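Local coordinates for protein ML032222a iGluR (Mnemiopsis leidyi, PDB 4YKI) that binds glycine in the ligand-binding domain of an ionotropic glutamate receptor subunit, as part of a probably glycine-activated ion channel, at residues K114-N125 with D201-F209; L131-G142 with R160-L171. All coordinates share one frame; numbering follows the deposited sequence. Where two conformers were deposited one is given.

Contact 1: K114-N125 with D201-F209. With SO4 (sulfate ion), chain F.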
loop_
_atom_site.group_PDB
_atom_site.type_symbol
_atom_site.label_atom_id
_atom_site.label_comp_id
_atom_site.label_asym_id
_atom_site.label_seq_id
_atom_site.Cartn_x
_atom_site.Cartn_y
_atom_site.Cartn_z
ATOM N N LYS B 114 -5.442 -2.623 15.584
ATOM C CA LYS B 114 -5.726 -3.869 16.276
ATOM C C LYS B 114 -5.830 -3.615 17.782
ATOM O O LYS B 114 -4.986 -2.940 18.365
ATOM C CB LYS B 114 -4.626 -4.898 16.004
ATOM C CG LYS B 114 -4.925 -6.234 16.657
ATOM C CD LYS B 114 -3.903 -7.280 16.355
ATOM C CE LYS B 114 -4.304 -8.635 16.928
ATOM N NZ LYS B 114 -5.605 -9.148 16.394
ATOM N N ALA B 115 -6.861 -4.178 18.397
ATOM C CA ALA B 115 -7.031 -4.131 19.840
ATOM C C ALA B 115 -6.777 -5.496 20.430
ATOM O O ALA B 115 -7.229 -6.510 19.903
ATOM C CB ALA B 115 -8.425 -3.656 20.216
ATOM N N VAL B 116 -6.048 -5.504 21.535
ATOM C CA VAL B 116 -5.735 -6.733 22.253
ATOM C C VAL B 116 -6.054 -6.555 23.729
ATOM O O VAL B 116 -6.103 -5.447 24.230
ATOM C CB VAL B 116 -4.250 -7.170 22.070
ATOM C CG1 VAL B 116 -3.960 -7.474 20.610
ATOM C CG2 VAL B 116 -3.294 -6.123 22.609
ATOM N N VAL B 117 -6.247 -7.677 24.401
ATOM C CA VAL B 117 -6.755 -7.706 25.762
ATOM C C VAL B 117 -6.061 -8.795 26.584
ATOM O O VAL B 117 -5.794 -9.899 26.093
ATOM C CB VAL B 117 -8.311 -7.909 25.781
ATOM C CG1 VAL B 117 -8.719 -9.230 25.172
ATOM C CG2 VAL B 117 -8.875 -7.751 27.191
ATOM N N LYS B 118 -5.801 -8.477 27.848
ATOM C CA LYS B 118 -5.429 -9.481 28.838
ATOM C C LYS B 118 -6.479 -9.506 29.935
ATOM O O LYS B 118 -6.854 -8.467 30.470
ATOM C CB LYS B 118 -4.045 -9.180 29.422
ATOM C CG LYS B 118 -3.635 -10.126 30.524
ATOM C CD LYS B 118 -2.179 -9.977 30.919
ATOM C CE LYS B 118 -1.905 -10.774 32.179
ATOM N NZ LYS B 118 -0.455 -10.832 32.451
ATOM N N GLY B 119 -6.999 -10.687 30.226
ATOM C CA GLY B 119 -7.986 -10.845 31.277
ATOM C C GLY B 119 -8.680 -12.187 31.203
ATOM O O GLY B 119 -9.041 -12.665 30.126
ATOM N N GLU B 120 -8.881 -12.776 32.377
ATOM C CA GLU B 120 -9.736 -13.939 32.511
ATOM C C GLU B 120 -11.196 -13.485 32.658
ATOM O O GLU B 120 -11.473 -12.306 32.943
ATOM C CB GLU B 120 -9.304 -14.796 33.709
ATOM C CG GLU B 120 -7.875 -15.355 33.544
ATOM C CD GLU B 120 -7.323 -16.079 34.772
ATOM O OE1 GLU B 120 -8.046 -16.204 35.769
ATOM O OE2 GLU B 120 -6.168 -16.555 34.714
ATOM N N GLY B 121 -12.124 -14.413 32.431
ATOM C CA GLY B 121 -13.526 -14.107 32.594
ATOM C C GLY B 121 -14.161 -13.524 31.340
ATOM O O GLY B 121 -13.718 -13.760 30.207
ATOM N N THR B 122 -15.219 -12.744 31.537
ATOM C CA THR B 122 -15.884 -12.118 30.418
ATOM C C THR B 122 -14.863 -11.284 29.652
ATOM O O THR B 122 -13.941 -10.687 30.226
ATOM C CB THR B 122 -17.049 -11.202 30.845
ATOM O OG1 THR B 122 -16.558 -10.163 31.700
ATOM C CG2 THR B 122 -18.173 -11.979 31.545
ATOM N N THR B 123 -15.030 -11.252 28.345
ATOM C CA THR B 123 -14.113 -10.525 27.494
ATOM C C THR B 123 -14.929 -9.635 26.560
ATOM O O THR B 123 -16.121 -9.437 26.771
ATOM C CB THR B 123 -13.155 -11.520 26.806
ATOM O OG1 THR B 123 -12.062 -10.830 26.186
ATOM C CG2 THR B 123 -13.890 -12.362 25.814
ATOM N N LEU B 124 -14.284 -9.045 25.573
ATOM C CA LEU B 124 -14.936 -8.048 24.731
ATOM C C LEU B 124 -14.826 -8.454 23.290
ATOM O O LEU B 124 -13.830 -9.047 22.894
ATOM C CB LEU B 124 -14.258 -6.686 24.894
ATOM C CG LEU B 124 -14.246 -6.196 26.337
ATOM C CD1 LEU B 124 -13.330 -5.023 26.498
ATOM C CD2 LEU B 124 -15.635 -5.843 26.792
ATOM N N ASN B 125 -15.839 -8.096 22.504
ATOM C CA ASN B 125 -15.899 -8.438 21.081
ATOM C C ASN B 125 -15.546 -7.267 20.149
ATOM O O ASN B 125 -15.145 -7.473 19.001
ATOM C CB ASN B 125 -17.310 -8.937 20.727
ATOM C CG ASN B 125 -17.714 -10.180 21.513
ATOM O OD1 ASN B 125 -16.925 -11.112 21.681
ATOM N ND2 ASN B 125 -18.946 -10.193 22.002
ATOM N N ASP B 201 -1.292 -15.130 27.137
ATOM C CA ASP B 201 -2.483 -14.709 27.866
ATOM C C ASP B 201 -3.016 -13.370 27.325
ATOM O O ASP B 201 -3.807 -12.704 27.986
ATOM C CB ASP B 201 -2.176 -14.615 29.373
ATOM C CG ASP B 201 -1.000 -13.692 29.689
ATOM O OD1 ASP B 201 -0.371 -13.172 28.741
ATOM O OD2 ASP B 201 -0.687 -13.493 30.892
ATOM N N VAL B 202 -2.572 -12.982 26.130
ATOM C CA VAL B 202 -3.114 -11.803 25.444
ATOM C C VAL B 202 -3.865 -12.279 24.210
ATOM O O VAL B 202 -3.343 -13.077 23.420
ATOM C CB VAL B 202 -1.979 -10.829 25.071
ATOM C CG1 VAL B 202 -2.477 -9.734 24.151
ATOM C CG2 VAL B 202 -1.378 -10.212 26.326
ATOM N N PHE B 203 -5.082 -11.767 24.026
ATOM C CA PHE B 203 -6.004 -12.179 22.977
ATOM C C PHE B 203 -6.531 -10.981 22.189
ATOM O O PHE B 203 -6.411 -9.844 22.621
ATOM C CB PHE B 203 -7.185 -12.952 23.608
ATOM C CG PHE B 203 -6.758 -14.176 24.375
ATOM C CD1 PHE B 203 -6.608 -15.376 23.722
ATOM C CD2 PHE B 203 -6.467 -14.114 25.729
ATOM C CE1 PHE B 203 -6.187 -16.525 24.414
ATOM C CE2 PHE B 203 -6.058 -15.270 26.422
ATOM C CZ PHE B 203 -5.910 -16.445 25.752
ATOM N N SER B 204 -7.125 -11.246 21.042
ATOM C CA SER B 204 -7.719 -10.205 20.220
ATOM C C SER B 204 -9.040 -9.678 20.765
ATOM O O SER B 204 -9.807 -10.408 21.412
ATOM C CB SER B 204 -7.980 -10.753 18.826
ATOM O OG SER B 204 -6.787 -11.183 18.245
ATOM N N VAL B 205 -9.321 -8.407 20.501
ATOM C CA VAL B 205 -10.658 -7.860 20.660
ATOM C C VAL B 205 -11.192 -7.537 19.280
ATOM O O VAL B 205 -10.927 -6.457 18.716
ATOM C CB VAL B 205 -10.681 -6.595 21.512
ATOM C CG1 VAL B 205 -12.103 -6.035 21.621
ATOM C CG2 VAL B 205 -10.107 -6.881 22.892
ATOM N N GLY B 206 -11.939 -8.478 18.723
ATOM C CA GLY B 206 -12.494 -8.317 17.391
ATOM C C GLY B 206 -11.417 -8.364 16.325
ATOM O O GLY B 206 -10.258 -8.703 16.564
ATOM N N GLU B 207 -11.824 -7.984 15.125
ATOM C CA GLU B 207 -10.949 -7.973 13.973
ATOM C C GLU B 207 -10.243 -6.631 13.879
ATOM O O GLU B 207 -10.642 -5.658 14.493
ATOM C CB GLU B 207 -11.757 -8.209 12.694
ATOM C CG GLU B 207 -12.542 -9.525 12.651
ATOM C CD GLU B 207 -11.638 -10.732 12.636
ATOM O OE1 GLU B 207 -10.666 -10.733 11.852
ATOM O OE2 GLU B 207 -11.889 -11.678 13.415
ATOM N N GLU B 208 -9.226 -6.583 13.046
ATOM C CA GLU B 208 -8.574 -5.313 12.758
ATOM C C GLU B 208 -9.551 -4.395 12.045
ATOM O O GLU B 208 -10.486 -4.874 11.377
ATOM C CB GLU B 208 -7.318 -5.548 11.938
ATOM C CG GLU B 208 -6.302 -6.333 12.718
ATOM C CD GLU B 208 -4.946 -6.412 12.075
ATOM O OE1 GLU B 208 -4.709 -5.713 11.063
ATOM O OE2 GLU B 208 -4.103 -7.178 12.601
ATOM N N PHE B 209 -9.378 -3.090 12.216
ATOM C CA PHE B 209 -10.191 -2.081 11.553
ATOM C C PHE B 209 -9.326 -0.900 11.142
ATOM O O PHE B 209 -8.252 -0.712 11.702
ATOM C CB PHE B 209 -11.372 -1.638 12.427
ATOM C CG PHE B 209 -10.986 -1.087 13.781
ATOM C CD1 PHE B 209 -10.617 -1.930 14.818
ATOM C CD2 PHE B 209 -11.051 0.276 14.024
ATOM C CE1 PHE B 209 -10.282 -1.422 16.051
ATOM C CE2 PHE B 209 -10.717 0.782 15.275
ATOM C CZ PHE B 209 -10.350 -0.069 16.275
HETATM S S SO4 F . -7.510 -14.695 19.055
HETATM O O1 SO4 F . -8.932 -14.823 19.366
HETATM O O2 SO4 F . -6.890 -16.011 18.920
HETATM O O3 SO4 F . -7.357 -13.981 17.784
HETATM O O4 SO4 F . -6.861 -13.979 20.136
HETATM O O HOH W 1 -7.957 -8.195 15.878
HETATM O O HOH W 2 -5.376 -9.639 13.499
HETATM O O HOH W 3 -9.044 -5.395 16.935
HETATM O O HOH W 4 -5.601 -13.298 29.948
#

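Contact 2: L131-G142 with R160-L171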
loop_
_atom_site.group_PDB
_atom_site.type_symbol
_atom_site.label_atom_id
_atom_site.label_comp_id
_atom_site.label_asym_id
_atom_site.label_seq_id
_atom_site.Cartn_x
_atom_site.Cartn_y
_atom_site.Cartn_z
ATOM N N LEU B 131 -16.943 1.327 26.551
ATOM C CA LEU B 131 -17.603 2.532 27.068
ATOM C C LEU B 131 -18.760 2.219 28.017
ATOM O O LEU B 131 -19.204 3.102 28.763
ATOM C CB LEU B 131 -18.105 3.408 25.916
ATOM C CG LEU B 131 -17.019 3.947 24.979
ATOM C CD1 LEU B 131 -17.636 4.697 23.796
ATOM C CD2 LEU B 131 -16.027 4.837 25.726
ATOM N N ASP B 132 -19.247 0.981 27.992
ATOM C CA ASP B 132 -20.441 0.592 28.740
ATOM C C ASP B 132 -20.113 -0.412 29.842
ATOM O O ASP B 132 -20.962 -1.224 30.207
ATOM C CB ASP B 132 -21.476 -0.018 27.791
ATOM C CG ASP B 132 -22.007 0.979 26.773
ATOM O OD1 ASP B 132 -22.174 2.166 27.128
ATOM O OD2 ASP B 132 -22.268 0.576 25.617
ATOM N N GLN B 133 -18.892 -0.360 30.375
ATOM C CA GLN B 133 -18.461 -1.316 31.396
ATOM C C GLN B 133 -17.311 -0.723 32.191
ATOM O O GLN B 133 -16.778 0.333 31.813
ATOM C CB GLN B 133 -18.022 -2.620 30.727
ATOM C CG GLN B 133 -16.879 -2.461 29.714
ATOM C CD GLN B 133 -15.490 -2.476 30.350
ATOM O OE1 GLN B 133 -15.094 -3.456 30.980
ATOM N NE2 GLN B 133 -14.741 -1.392 30.168
ATOM N N ASP B 134 -16.920 -1.396 33.278
ATOM C CA ASP B 134 -15.774 -0.931 34.072
ATOM C C ASP B 134 -14.881 -2.053 34.586
ATOM O O ASP B 134 -14.041 -1.825 35.445
ATOM C CB ASP B 134 -16.193 0.006 35.215
ATOM C CG ASP B 134 -17.138 -0.637 36.191
ATOM O OD1 ASP B 134 -17.417 -1.842 36.077
ATOM O OD2 ASP B 134 -17.610 0.081 37.097
ATOM N N LYS B 135 -15.019 -3.244 34.017
ATOM C CA LYS B 135 -14.090 -4.327 34.316
ATOM C C LYS B 135 -12.700 -4.042 33.755
ATOM O O LYS B 135 -11.680 -4.208 34.446
ATOM C CB LYS B 135 -14.588 -5.645 33.728
ATOM C CG LYS B 135 -13.598 -6.800 33.915
ATOM C CD LYS B 135 -14.122 -8.141 33.403
ATOM C CE LYS B 135 -13.052 -9.208 33.479
ATOM N NZ LYS B 135 -13.600 -10.512 33.088
ATOM N N TYR B 136 -12.656 -3.623 32.492
ATOM C CA TYR B 136 -11.420 -3.361 31.791
ATOM C C TYR B 136 -11.137 -1.880 31.714
ATOM O O TYR B 136 -12.037 -1.091 31.451
ATOM C CB TYR B 136 -11.503 -3.897 30.336
ATOM C CG TYR B 136 -11.532 -5.401 30.246
ATOM C CD1 TYR B 136 -10.362 -6.124 30.258
ATOM C CD2 TYR B 136 -12.720 -6.100 30.163
ATOM C CE1 TYR B 136 -10.367 -7.490 30.206
ATOM C CE2 TYR B 136 -12.732 -7.469 30.101
ATOM C CZ TYR B 136 -11.553 -8.165 30.134
ATOM O OH TYR B 136 -11.510 -9.546 30.080
ATOM N N LYS B 137 -9.876 -1.520 31.930
ATOM C CA LYS B 137 -9.333 -0.229 31.526
ATOM C C LYS B 137 -8.717 -0.379 30.137
ATOM O O LYS B 137 -8.561 -1.496 29.652
ATOM C CB LYS B 137 -8.300 0.271 32.539
ATOM C CG LYS B 137 -8.932 0.692 33.859
ATOM C CD LYS B 137 -7.916 1.226 34.858
ATOM C CE LYS B 137 -8.577 1.664 36.162
ATOM N NZ LYS B 137 -9.646 2.676 35.946
ATOM N N TRP B 138 -8.386 0.735 29.501
ATOM C CA TRP B 138 -7.904 0.695 28.133
ATOM C C TRP B 138 -7.118 1.948 27.829
ATOM O O TRP B 138 -7.166 2.928 28.585
ATOM C CB TRP B 138 -9.073 0.565 27.145
ATOM C CG TRP B 138 -9.950 1.773 27.076
ATOM C CD1 TRP B 138 -9.807 2.838 26.237
ATOM C CD2 TRP B 138 -11.090 2.053 27.893
ATOM N NE1 TRP B 138 -10.792 3.766 26.480
ATOM C CE2 TRP B 138 -11.587 3.305 27.496
ATOM C CE3 TRP B 138 -11.737 1.369 28.919
ATOM C CZ2 TRP B 138 -12.723 3.872 28.079
ATOM C CZ3 TRP B 138 -12.849 1.947 29.508
ATOM C CH2 TRP B 138 -13.327 3.188 29.088
ATOM N N GLY B 139 -6.381 1.929 26.725
ATOM C CA GLY B 139 -5.672 3.120 26.315
ATOM C C GLY B 139 -5.038 3.017 24.955
ATOM O O GLY B 139 -4.942 1.951 24.352
ATOM N N VAL B 140 -4.602 4.182 24.500
ATOM C CA VAL B 140 -3.762 4.350 23.332
ATOM C C VAL B 140 -2.561 5.206 23.717
ATOM O O VAL B 140 -2.605 5.941 24.700
ATOM C CB VAL B 140 -4.507 5.065 22.159
ATOM C CG1 VAL B 140 -5.627 4.213 21.631
ATOM C CG2 VAL B 140 -5.016 6.463 22.586
ATOM N N ILE B 141 -1.502 5.130 22.932
ATOM C CA ILE B 141 -0.317 5.935 23.175
ATOM C C ILE B 141 -0.576 7.350 22.681
ATOM O O ILE B 141 -1.069 7.556 21.560
ATOM C CB ILE B 141 0.894 5.323 22.475
ATOM C CG1 ILE B 141 1.221 3.937 23.063
ATOM C CG2 ILE B 141 2.089 6.259 22.533
ATOM C CD1 ILE B 141 2.124 3.076 22.183
ATOM N N GLY B 142 -0.225 8.341 23.485
ATOM C CA GLY B 142 -0.403 9.721 23.090
ATOM C C GLY B 142 0.507 10.143 21.947
ATOM O O GLY B 142 1.661 9.723 21.845
ATOM N N ARG B 160 -14.413 9.291 22.340
ATOM C CA ARG B 160 -14.666 8.950 23.737
ATOM C C ARG B 160 -13.663 7.929 24.239
ATOM O O ARG B 160 -13.178 8.032 25.366
ATOM C CB ARG B 160 -16.063 8.385 23.952
ATOM C CG ARG B 160 -17.179 9.376 23.893
ATOM C CD ARG B 160 -18.486 8.769 24.398
ATOM N NE ARG B 160 -18.312 8.308 25.766
ATOM C CZ ARG B 160 -19.128 7.504 26.437
ATOM N NH1 ARG B 160 -20.261 7.059 25.895
ATOM N NH2 ARG B 160 -18.794 7.143 27.663
ATOM N N LEU B 161 -13.365 6.916 23.425
ATOM C CA LEU B 161 -12.384 5.911 23.841
ATOM C C LEU B 161 -11.059 6.557 24.184
ATOM O O LEU B 161 -10.419 6.193 25.164
ATOM C CB LEU B 161 -12.133 4.868 22.749
ATOM C CG LEU B 161 -13.173 3.773 22.600
ATOM C CD1 LEU B 161 -12.763 2.860 21.468
ATOM C CD2 LEU B 161 -13.368 2.952 23.880
ATOM N N VAL B 162 -10.606 7.476 23.349
ATOM C CA VAL B 162 -9.342 8.129 23.624
ATOM C C VAL B 162 -9.442 8.985 24.879
ATOM O O VAL B 162 -8.605 8.875 25.781
ATOM C CB VAL B 162 -8.905 8.957 22.419
ATOM C CG1 VAL B 162 -7.679 9.810 22.760
ATOM C CG2 VAL B 162 -8.615 8.031 21.245
ATOM N N ASP B 163 -10.473 9.816 24.956
ATOM C CA ASP B 163 -10.608 10.802 26.030
ATOM C C ASP B 163 -10.803 10.165 27.397
ATOM O O ASP B 163 -10.349 10.703 28.405
ATOM C CB ASP B 163 -11.782 11.747 25.739
ATOM C CG ASP B 163 -11.545 12.642 24.513
ATOM O OD1 ASP B 163 -10.386 12.779 24.063
ATOM O OD2 ASP B 163 -12.531 13.217 24.002
ATOM N N GLU B 164 -11.428 8.993 27.419
ATOM C CA GLU B 164 -11.790 8.325 28.664
ATOM C C GLU B 164 -10.852 7.179 29.008
ATOM O O GLU B 164 -10.982 6.575 30.074
ATOM C CB GLU B 164 -13.244 7.863 28.581
ATOM C CG GLU B 164 -14.213 9.046 28.492
ATOM C CD GLU B 164 -15.603 8.666 28.072
ATOM O OE1 GLU B 164 -16.148 7.697 28.632
ATOM O OE2 GLU B 164 -16.157 9.337 27.171
ATOM N N GLY B 165 -9.882 6.919 28.141
ATOM C CA GLY B 165 -8.885 5.887 28.376
ATOM C C GLY B 165 -7.651 6.457 29.058
ATOM O O GLY B 165 -7.578 7.647 29.369
ATOM N N VAL B 166 -6.675 5.597 29.301
ATOM C CA VAL B 166 -5.359 6.009 29.775
ATOM C C VAL B 166 -4.503 6.519 28.577
ATOM O O VAL B 166 -4.545 5.956 27.490
ATOM C CB VAL B 166 -4.664 4.849 30.540
ATOM C CG1 VAL B 166 -5.606 4.242 31.558
ATOM C CG2 VAL B 166 -4.160 3.776 29.598
ATOM N N GLU B 167 -3.836 7.665 28.749
ATOM C CA GLU B 167 -2.829 8.139 27.804
ATOM C C GLU B 167 -1.484 7.503 28.151
ATOM O O GLU B 167 -0.823 7.862 29.130
ATOM C CB GLU B 167 -2.718 9.663 27.856
ATOM C CG GLU B 167 -1.698 10.264 26.891
ATOM C CD GLU B 167 -1.559 11.761 27.089
ATOM O OE1 GLU B 167 -2.433 12.503 26.599
ATOM O OE2 GLU B 167 -0.591 12.191 27.754
ATOM N N LEU B 168 -1.091 6.551 27.341
ATOM C CA LEU B 168 0.126 5.800 27.534
ATOM C C LEU B 168 1.285 6.591 26.939
ATOM O O LEU B 168 1.121 7.300 25.938
ATOM C CB LEU B 168 -0.077 4.456 26.850
ATOM C CG LEU B 168 -1.223 3.624 27.437
ATOM C CD1 LEU B 168 -1.637 2.556 26.451
ATOM C CD2 LEU B 168 -0.802 3.055 28.789
ATOM N N LYS B 169 2.449 6.477 27.531
ATOM C CA LYS B 169 3.585 7.304 27.139
ATOM C C LYS B 169 4.250 6.862 25.840
ATOM O O LYS B 169 4.676 7.707 25.033
ATOM C CB LYS B 169 4.639 7.271 28.255
ATOM C CG LYS B 169 5.783 8.251 28.056
ATOM C CD LYS B 169 6.708 8.315 29.265
ATOM C CE LYS B 169 7.650 7.120 29.314
ATOM N NZ LYS B 169 8.733 7.295 30.325
ATOM N N ASP B 170 4.393 5.549 25.678
ATOM C CA ASP B 170 5.182 4.957 24.605
ATOM C C ASP B 170 4.867 3.465 24.558
ATOM O O ASP B 170 4.059 2.975 25.363
ATOM C CB ASP B 170 6.692 5.242 24.794
ATOM C CG ASP B 170 7.263 4.737 26.103
ATOM O OD1 ASP B 170 6.747 3.818 26.740
ATOM O OD2 ASP B 170 8.328 5.273 26.500
ATOM N N LEU B 171 5.458 2.757 23.609
ATOM C CA LEU B 171 5.128 1.357 23.406
ATOM C C LEU B 171 5.508 0.513 24.613
ATOM O O LEU B 171 4.764 -0.396 24.994
ATOM C CB LEU B 171 5.814 0.847 22.153
ATOM C CG LEU B 171 5.436 -0.567 21.735
ATOM C CD1 LEU B 171 3.931 -0.714 21.476
ATOM C CD2 LEU B 171 6.229 -0.910 20.472
HETATM O O HOH W 5 -21.798 4.742 27.037
HETATM O O HOH W 6 2.825 9.748 24.377
#

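Contact 1: K114-N125 with D201-F209
Val205 lays its CG2 methyl across Val117, meeting Val117 CB at 3.6 Å with the two side chains at about a right angle, while its other methyl, CG1, packs against Leu124 CB at 4.0 Å. CG1 lies anti to the backbone N (chi1 179°), which sends the two branches to different partners. Strand 109-118 and the start of strand 202-218 pair here as antiparallel neighbours in the mixed sheet of the ligand-binding domain. Val117 and Phe203 form a hydrogen-bonded pair: Val117 N reaches Phe203 O at 2.8 Å, almost in line with the carbonyl, and Phe203 N returns the bond to Val117 O. On the opposite side of the sheet from Val117, Val116 CB meets Val202 CG1 at 3.7 Å, and Leu178 of helix 171-179 touches both valines. Lys118 NZ approaches Asp201 OD2 from above the carboxylate plane at 3.1 Å and also donates to Arg179 O. Lys114 NZ donates to Ser204 OG at 3.0 Å; that hydroxyl donates in turn to a sulfate ion, presumably taken up from the crystallisation medium. Two waters link Lys114 NZ to Gly206 O and Glu208 OE2. Each lysine amine is thus shared between segment 201-209 and a further partner, Arg179 O or water.

Contact 2: L131-G142 with R160-L171
With chi1 at 68° and chi2 at 90°, Trp138 turns its indole toward Leu161 and Gly165, while the first torsion of Leu131 swings CG beside its backbone N and so carries CD2 to Leu161 CD2. The segments belong to a beta-alpha-beta crossover: strand 137-141 leads through helices 145-152 and 157-164 to strand 166-168, which runs parallel beside it. Gly165, at the turn between helix and strand, sets its CA over one indole face, 3.8 Å from the centroid of the five-membered ring, and Leu161 CD2 lies off-centre over the opposite face, two CH-pi contacts that enclose the ring. Its N-H is used as well: Trp138 NE1 donates to Leu161 O at 2.8 Å, with the acceptor only 9° out of the ring plane. The bond and the two covered faces together restrict the ring's rotation, and the bond satisfies a carbonyl near the helix end. Strand pairing continues from Val166 N to Trp138 O at 2.8 Å, through Leu168 N to Val140 O, to Gly142 N with Leu168 O. Further along, Ile141 CD1 packs against Leu171 at the start of helix 171-179, whose N-cap is Asp170, its side chain bonded to His173 N. At the outer end, Leu131 CD1 sits over one face of the Arg160 guanidinium. Arg160 grips the Glu164 carboxylate side-on, which fixes the guanidinium's orientation, Arg160 NE reaching Glu164 OE2 at 2.8 Å and NH2 reaching OE1 at 2.9 Å.

How the contacts relate
Both contacts lie in the same lobe, their centres about 14 Å apart, and reach one mixed sheet in which strand 183-188 pairs with both strand 109-118 and strand 137-141. Both are partly buried: Ala115, Val116 and Val117 are buried in contact 1, Gly139, Val140 and Ile141 in contact 2, with Ser204 and Arg160 exposed at the outside. Contact 1 is antiparallel, with valines between polar ends; contact 2 is parallel and adds helix-to-strand packing around an indole. The salt bridge of contact 1 joins its two segments, whereas that of contact 2 stays within 160-171. They meet where Tyr136 OH probably bonds Thr122 O at 2.7 Å, and Val117 CG2 packs on Tyr136 CE1.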